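Precorrin-6Y C5,15-methyltransferase (Corynebacterium diphtheriae, PDB 3HM2) probably transfers methyl groups from S-adenosyl-L-methionine to precorrin-6Y in adenosylcobalamin biosynthesis, the crystallised part being its C-terminal AdoMet-dependent methyltransferase domain. Local coordinates at the interface of chains A and B. Sequence-based numbering; all coordinates share one arbitrary frame. Chains: chain A/B, precorrin-6Y C5,15-methyltransferase.

The interface of chains A and B. Residues chain A 164-169; chain B 164-169.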
HETATM    1  N   MSE A 164       7.669   2.140  -9.649  1.00 38.00           N
HETATM    2  CA  MSE A 164       7.714   2.341  -8.201  1.00 38.62           C
HETATM    3  C   MSE A 164       7.697   0.983  -7.492  1.00 36.05           C
HETATM    4  O   MSE A 164       6.765   0.192  -7.678  1.00 36.02           O
HETATM    5  CB  MSE A 164       6.549   3.224  -7.737  1.00 41.15           C
HETATM    6  CG  MSE A 164       6.751   4.688  -8.084  1.00 50.48           C
HETATM    7 SE   MSE A 164       8.458   5.369  -7.329  1.00 90.10          SE
HETATM    8  CE  MSE A 164       7.793   5.942  -5.581  1.00 35.02           C
ATOM      9  N   LYS A 165       8.728   0.727  -6.685  1.00 36.46           N
ATOM     10  CA  LYS A 165       9.032  -0.619  -6.224  1.00 31.44           C
ATOM     11  C   LYS A 165       8.935  -0.711  -4.726  1.00 38.22           C
ATOM     12  O   LYS A 165       9.763  -0.154  -4.004  1.00 42.90           O
ATOM     13  CB  LYS A 165      10.421  -1.050  -6.695  1.00 36.96           C
ATOM     14  CG  LYS A 165      10.581  -2.556  -6.786  1.00 36.91           C
ATOM     15  CD  LYS A 165      12.046  -2.957  -6.780  1.00 38.12           C
ATOM     16  CE  LYS A 165      12.235  -4.471  -6.761  1.00 47.32           C
ATOM     17  NZ  LYS A 165      13.677  -4.871  -6.604  1.00 56.14           N
ATOM     18  N   PRO A 166       7.903  -1.410  -4.242  1.00 39.63           N
ATOM     19  CA  PRO A 166       7.611  -1.455  -2.807  1.00 38.89           C
ATOM     20  C   PRO A 166       8.655  -2.250  -2.007  1.00 38.35           C
ATOM     21  O   PRO A 166       9.182  -3.274  -2.475  1.00 38.01           O
ATOM     22  CB  PRO A 166       6.234  -2.138  -2.761  1.00 33.67           C
ATOM     23  CG  PRO A 166       6.218  -2.966  -4.007  1.00 41.37           C
ATOM     24  CD  PRO A 166       6.849  -2.074  -5.024  1.00 44.11           C
ATOM     25  N   ALA A 167       8.968  -1.759  -0.810  1.00 34.69           N
ATOM     26  CA  ALA A 167       9.754  -2.535   0.132  1.00 41.13           C
ATOM     27  C   ALA A 167       8.743  -3.303   0.979  1.00 41.49           C
ATOM     28  O   ALA A 167       7.546  -3.019   0.915  1.00 35.21           O
ATOM     29  CB  ALA A 167      10.661  -1.630   1.008  1.00 24.06           C
ATOM     30  N   LEU A 168       9.218  -4.287   1.742  1.00 37.78           N
ATOM     31  CA  LEU A 168       8.369  -4.989   2.687  1.00 38.65           C
ATOM     32  C   LEU A 168       7.850  -4.006   3.734  1.00 35.20           C
ATOM     33  O   LEU A 168       8.582  -3.119   4.168  1.00 34.96           O
ATOM     34  CB  LEU A 168       9.145  -6.138   3.351  1.00 47.55           C
ATOM     35  CG  LEU A 168       9.382  -7.409   2.516  1.00 54.30           C
ATOM     36  CD1 LEU A 168      10.488  -8.258   3.129  1.00 52.60           C
ATOM     37  CD2 LEU A 168       8.102  -8.237   2.326  1.00 39.57           C
ATOM     38  N   PRO A 169       6.584  -4.151   4.150  1.00 33.77           N
ATOM     39  CA  PRO A 169       6.079  -3.234   5.172  1.00 35.32           C
ATOM     40  C   PRO A 169       6.815  -3.399   6.490  1.00 33.66           C
ATOM     41  O   PRO A 169       7.658  -4.279   6.651  1.00 35.80           O
ATOM     42  CB  PRO A 169       4.612  -3.650   5.334  1.00 32.09           C
ATOM     43  CG  PRO A 169       4.291  -4.399   4.106  1.00 35.18           C
ATOM     44  CD  PRO A 169       5.555  -5.119   3.744  1.00 40.65           C
TER
HETATM   45  N   MSE B 164       5.053 -10.481   3.828  1.00 40.05           N
HETATM   46  CA  MSE B 164       4.077 -10.274   2.758  1.00 36.16           C
HETATM   47  C   MSE B 164       4.630  -9.546   1.537  1.00 33.09           C
HETATM   48  O   MSE B 164       4.559  -8.329   1.453  1.00 32.40           O
HETATM   49  CB  MSE B 164       2.897  -9.499   3.323  1.00 42.31           C
HETATM   50  CG  MSE B 164       2.260 -10.211   4.504  1.00 27.35           C
HETATM   51 SE   MSE B 164       1.191 -11.757   3.880  1.00 61.51          SE
HETATM   52  CE  MSE B 164       0.495 -10.919   2.261  1.00 85.52           C
ATOM     53  N   LYS B 165       5.170 -10.279   0.576  1.00 36.26           N
ATOM     54  CA  LYS B 165       5.808  -9.612  -0.565  1.00 47.86           C
ATOM     55  C   LYS B 165       4.866  -8.697  -1.400  1.00 55.88           C
ATOM     56  O   LYS B 165       3.935  -9.176  -2.074  1.00 43.80           O
ATOM     57  CB  LYS B 165       6.573 -10.619  -1.449  1.00 52.73           C
ATOM     58  CG  LYS B 165       7.725 -10.005  -2.277  1.00 56.36           C
ATOM     59  CD  LYS B 165       8.793 -11.047  -2.643  1.00 56.71           C
ATOM     60  CE  LYS B 165      10.188 -10.408  -2.790  1.00 73.51           C
ATOM     61  NZ  LYS B 165      11.308 -11.409  -2.901  1.00 59.62           N
ATOM     62  N   PRO B 166       5.115  -7.368  -1.358  1.00 59.66           N
ATOM     63  CA  PRO B 166       4.280  -6.449  -2.133  1.00 43.82           C
ATOM     64  C   PRO B 166       4.592  -6.605  -3.610  1.00 53.54           C
ATOM     65  O   PRO B 166       5.748  -6.460  -4.012  1.00 64.11           O
ATOM     66  CB  PRO B 166       4.735  -5.054  -1.656  1.00 41.07           C
ATOM     67  CG  PRO B 166       5.647  -5.272  -0.506  1.00 42.68           C
ATOM     68  CD  PRO B 166       6.207  -6.655  -0.667  1.00 50.69           C
ATOM     69  N   ALA B 167       3.583  -6.918  -4.416  1.00 58.57           N
ATOM     70  CA  ALA B 167       3.772  -6.941  -5.859  1.00 39.11           C
ATOM     71  C   ALA B 167       3.859  -5.507  -6.347  1.00 34.84           C
ATOM     72  O   ALA B 167       3.594  -4.568  -5.598  1.00 33.50           O
ATOM     73  CB  ALA B 167       2.609  -7.660  -6.532  1.00 42.24           C
ATOM     74  N   LEU B 168       4.222  -5.325  -7.609  1.00 41.04           N
ATOM     75  CA  LEU B 168       4.077  -4.008  -8.223  1.00 36.10           C
ATOM     76  C   LEU B 168       2.596  -3.628  -8.367  1.00 40.53           C
ATOM     77  O   LEU B 168       1.760  -4.494  -8.664  1.00 35.09           O
ATOM     78  CB  LEU B 168       4.737  -3.984  -9.583  1.00 32.71           C
ATOM     79  CG  LEU B 168       6.251  -4.087  -9.568  1.00 45.37           C
ATOM     80  CD1 LEU B 168       6.753  -4.093 -11.019  1.00 30.94           C
ATOM     81  CD2 LEU B 168       6.810  -2.906  -8.775  1.00 49.53           C
ATOM     82  N   PRO B 169       2.267  -2.333  -8.139  1.00 47.21           N
ATOM     83  CA  PRO B 169       0.890  -1.812  -8.224  1.00 46.36           C
ATOM     84  C   PRO B 169       0.358  -1.578  -9.662  1.00 45.38           C
ATOM     85  O   PRO B 169       1.079  -1.028 -10.498  1.00 50.36           O
ATOM     86  CB  PRO B 169       0.963  -0.472  -7.451  1.00 47.40           C
ATOM     87  CG  PRO B 169       2.326  -0.457  -6.748  1.00 49.24           C
ATOM     88  CD  PRO B 169       3.202  -1.314  -7.613  1.00 49.54           C
TER
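Two copies of the same extended segment, the end of strand 162-166 in chain A and of 163-166 in chain B with the residues that follow, run antiparallel about a two-fold axis. The pairing is a worked example of symmetric association through apolar side chains set against each other and against the partner's backbone: no nitrogen or oxygen of one chain comes within bonding reach of the other, so the segments do not join into a shared sheet here. At the centre the rings of A:Pro166 and B:Pro166 slide past each other in opposite directions, touching through CB and CG. Their CB atoms lie 3.5 Å apart, a tight fit for carbon. Each ring also points its CG at the partner's backbone, CG of B:Pro166 sitting 3.3 Å from the carbonyl O of A:Ala167. Outward from this core the leucines take over. In both, CG stands anti to the carbonyl carbon and beside the backbone N (chi1 -76° in A:Leu168, -68° in B:Leu168), and the CD2 branch does the touching. The side chain of B:Leu168 crosses A:Pro166 at about a right angle, its CD2 3.8 Å from CD of the proline, and the same CD2 reaches to 3.3 Å from the main-chain O of A:Met164, a selenomethionine. The twin contact matches, CD2 of A:Leu168 lying 3.9 Å from CD of B:Pro166. At the two ends, A:Pro169 and B:Pro169 turn their CD atoms towards the opposite residue 164. In the deposited assembly of four copies, which may not be the biological one, the patch adds a small apolar seam that helps hold two methyltransferase domains together.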